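Local coordinates for 2,3,4,5-tetrahydropyridine-2,6-dicarboxylate N-succinyltransferase (Campylobacter jejuni, PDB 2RIJ), which transfers the succinyl group of succinyl-CoA to tetrahydrodipicolinate, giving N-succinyl-L-2-amino-6-oxopimelate in the succinylase route to lysine, at the interface of chains A and B. Coordinates in Å, arbitrary orientation; residue numbers count along the deposited sequence, not the author numbering. Chains: chain A/B, Putative 2,3,4,5-tetrahydropyridine-2-carboxylate N- succinyltransferase.

The interface of chains A and B. Residues chain A 146, 209-211, 213; chain B 183, 187, 191, 196.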
ATOM      1  N   TYR A 146     -38.558 -30.181 -16.052  1.00 21.54           N
ATOM      2  CA  TYR A 146     -39.849 -29.782 -15.545  1.00 20.75           C
ATOM      3  C   TYR A 146     -39.979 -29.936 -14.065  1.00 18.85           C
ATOM      4  O   TYR A 146     -40.551 -29.081 -13.404  1.00 21.24           O
ATOM      5  CB  TYR A 146     -40.991 -30.532 -16.259  1.00 21.10           C
ATOM      6  CG  TYR A 146     -41.604 -29.882 -17.498  1.00 22.02           C
ATOM      7  CD1 TYR A 146     -41.085 -30.083 -18.773  1.00 20.45           C
ATOM      8  CD2 TYR A 146     -42.715 -29.039 -17.389  1.00 22.02           C
ATOM      9  CE1 TYR A 146     -41.677 -29.518 -19.924  1.00 24.13           C
ATOM     10  CE2 TYR A 146     -43.306 -28.482 -18.510  1.00 17.53           C
ATOM     11  CZ  TYR A 146     -42.798 -28.725 -19.786  1.00 21.00           C
ATOM     12  OH  TYR A 146     -43.457 -28.164 -20.858  1.00 21.44           O
ATOM     13  N   LEU A 209     -39.647 -19.995 -20.464  1.00 21.02           N
ATOM     14  CA  LEU A 209     -40.964 -19.493 -20.795  1.00 22.64           C
ATOM     15  C   LEU A 209     -41.629 -20.255 -21.954  1.00 21.36           C
ATOM     16  O   LEU A 209     -42.800 -20.078 -22.208  1.00 21.54           O
ATOM     17  CB  LEU A 209     -40.930 -17.956 -21.012  1.00 19.85           C
ATOM     18  CG  LEU A 209     -40.780 -17.122 -19.735  1.00 19.73           C
ATOM     19  CD1 LEU A 209     -40.548 -15.636 -20.167  1.00 17.50           C
ATOM     20  CD2 LEU A 209     -41.995 -17.260 -18.779  1.00 19.37           C
ATOM     21  N   ALA A 210     -40.886 -21.142 -22.626  1.00 20.18           N
ATOM     22  CA  ALA A 210     -41.513 -21.996 -23.621  1.00 21.08           C
ATOM     23  C   ALA A 210     -42.332 -23.085 -22.888  1.00 19.59           C
ATOM     24  O   ALA A 210     -43.148 -23.786 -23.524  1.00 21.19           O
ATOM     25  CB  ALA A 210     -40.461 -22.628 -24.599  1.00 19.70           C
ATOM     26  N   HIS A 211     -42.128 -23.221 -21.581  1.00 21.99           N
ATOM     27  CA  HIS A 211     -42.689 -24.367 -20.815  1.00 22.06           C
ATOM     28  C   HIS A 211     -43.428 -24.044 -19.510  1.00 21.88           C
ATOM     29  O   HIS A 211     -44.304 -24.812 -19.118  1.00 23.40           O
ATOM     30  CB  HIS A 211     -41.572 -25.378 -20.505  1.00 22.19           C
ATOM     31  CG  HIS A 211     -40.992 -26.005 -21.718  1.00 22.92           C
ATOM     32  ND1 HIS A 211     -41.533 -27.123 -22.318  1.00 19.20           N
ATOM     33  CD2 HIS A 211     -39.940 -25.633 -22.486  1.00 21.14           C
ATOM     34  CE1 HIS A 211     -40.841 -27.403 -23.409  1.00 23.42           C
ATOM     35  NE2 HIS A 211     -39.886 -26.501 -23.550  1.00 20.14           N
ATOM     36  N   ILE A 213     -45.247 -21.296 -16.641  1.00 20.06           N
ATOM     37  CA  ILE A 213     -46.006 -20.091 -16.431  1.00 21.38           C
ATOM     38  C   ILE A 213     -45.626 -19.568 -15.062  1.00 20.70           C
ATOM     39  O   ILE A 213     -45.923 -20.223 -14.052  1.00 22.99           O
ATOM     40  CB  ILE A 213     -47.522 -20.355 -16.500  1.00 19.79           C
ATOM     41  CG1 ILE A 213     -47.907 -20.959 -17.855  1.00 22.66           C
ATOM     42  CG2 ILE A 213     -48.348 -19.034 -16.223  1.00 19.81           C
ATOM     43  CD1 ILE A 213     -49.337 -21.588 -17.936  1.00 21.81           C
TER
ATOM     44  N   LEU B 183     -53.347 -18.386 -19.484  1.00 23.19           N
ATOM     45  CA  LEU B 183     -52.405 -19.408 -19.857  1.00 23.10           C
ATOM     46  C   LEU B 183     -52.557 -20.625 -18.962  1.00 23.74           C
ATOM     47  O   LEU B 183     -52.488 -21.765 -19.423  1.00 23.09           O
ATOM     48  CB  LEU B 183     -50.963 -18.860 -19.812  1.00 25.50           C
ATOM     49  CG  LEU B 183     -50.529 -17.844 -20.849  1.00 24.01           C
ATOM     50  CD1 LEU B 183     -49.106 -17.351 -20.506  1.00 23.05           C
ATOM     51  CD2 LEU B 183     -50.562 -18.376 -22.298  1.00 22.76           C
ATOM     52  N   GLU B 187     -53.615 -24.151 -20.494  1.00 25.93           N
ATOM     53  CA  GLU B 187     -52.338 -24.780 -20.733  1.00 27.54           C
ATOM     54  C   GLU B 187     -52.450 -26.185 -21.337  1.00 24.55           C
ATOM     55  O   GLU B 187     -51.692 -26.523 -22.243  1.00 24.65           O
ATOM     56  CB  GLU B 187     -51.496 -24.833 -19.447  1.00 27.35           C
ATOM     57  CG  GLU B 187     -50.053 -25.329 -19.692  1.00 32.19           C
ATOM     58  CD  GLU B 187     -49.260 -25.587 -18.408  1.00 30.41           C
ATOM     59  OE1 GLU B 187     -49.796 -25.299 -17.325  1.00 29.59           O
ATOM     60  OE2 GLU B 187     -48.120 -26.113 -18.510  1.00 28.91           O
ATOM     61  N   LYS B 191     -50.991 -26.694 -25.032  1.00 24.09           N
ATOM     62  CA  LYS B 191     -49.797 -27.511 -25.236  1.00 26.68           C
ATOM     63  C   LYS B 191     -50.095 -28.814 -25.983  1.00 24.98           C
ATOM     64  O   LYS B 191     -49.312 -29.242 -26.798  1.00 28.42           O
ATOM     65  CB  LYS B 191     -49.105 -27.841 -23.939  1.00 26.00           C
ATOM     66  CG  LYS B 191     -48.435 -26.659 -23.298  1.00 25.65           C
ATOM     67  CD  LYS B 191     -47.620 -27.097 -22.140  1.00 25.94           C
ATOM     68  CE  LYS B 191     -46.621 -26.055 -21.708  1.00 26.45           C
ATOM     69  NZ  LYS B 191     -45.992 -26.480 -20.433  1.00 20.69           N
ATOM     70  N   TYR B 196     -49.407 -23.550 -28.013  1.00 27.49           N
ATOM     71  CA  TYR B 196     -48.976 -22.751 -26.843  1.00 25.46           C
ATOM     72  C   TYR B 196     -48.306 -21.473 -27.363  1.00 23.18           C
ATOM     73  O   TYR B 196     -47.366 -21.556 -28.162  1.00 24.58           O
ATOM     74  CB  TYR B 196     -48.032 -23.561 -25.922  1.00 23.67           C
ATOM     75  CG  TYR B 196     -47.784 -22.860 -24.587  1.00 23.71           C
ATOM     76  CD1 TYR B 196     -48.810 -22.731 -23.665  1.00 23.22           C
ATOM     77  CD2 TYR B 196     -46.550 -22.311 -24.273  1.00 28.67           C
ATOM     78  CE1 TYR B 196     -48.649 -22.064 -22.476  1.00 27.07           C
ATOM     79  CE2 TYR B 196     -46.349 -21.639 -23.044  1.00 26.49           C
ATOM     80  CZ  TYR B 196     -47.424 -21.520 -22.151  1.00 26.19           C
ATOM     81  OH  TYR B 196     -47.295 -20.845 -20.967  1.00 26.86           O
TER
HETATM   82  O   HOH W   1     -44.900 -19.627 -20.435  1.00 19.42           O
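This patch of the subunit interface, compatible with the enzyme's homotrimeric assembly, sets helix 180-192 of chain B and the following B:Tyr196 against the 3-10 turn 208-210 and adjoining loop of chain A. Its contacts join two subunits, so it probably serves assembly; its centre lies about 23 Å from A:Glu258, the predicted catalytic residue.

Polar contacts converge on the B:Lys191 ammonium. The chain runs extended beyond CG, and NZ donates to the backbone carbonyl O of A:His211 at 2.7 Å. That approach lies in the carbonyl plane, on a lone pair, with a C=O...N angle of 132°. NZ also donates to the A:Tyr146 phenol OH, tip to tip, in the ring plane at its edge, 3.1 Å away. From its own helix, B:Glu187 supplies a salt bridge, OE2 to NZ 2.9 Å, through the anti lone pair of OE2; this probably stabilises the charged amine. In the second shell, A:His211 ND1 and A:Tyr146 OH share a fairly straight hydrogen bond of 2.6 Å, 156° at H, with OH in the imidazole plane, which helps fix the phenol's position.

Apolar contact centres on A:Ile213. Its CG1 stands beside the backbone N (chi1 -58°), carrying CD1 obliquely across B:Leu183, 3.7 Å from CB, and toward the B:Glu187 carboxylate carbon. B:Tyr196, its CG anti to the backbone N, also crosses A:Ile213 obliquely, phenol OH beside CG1.

Water extends the contact: in the B:Tyr196 ring plane, water 1 lies 2.7 Å from the phenol OH and 2.8 Å from the backbone O of A:Leu209.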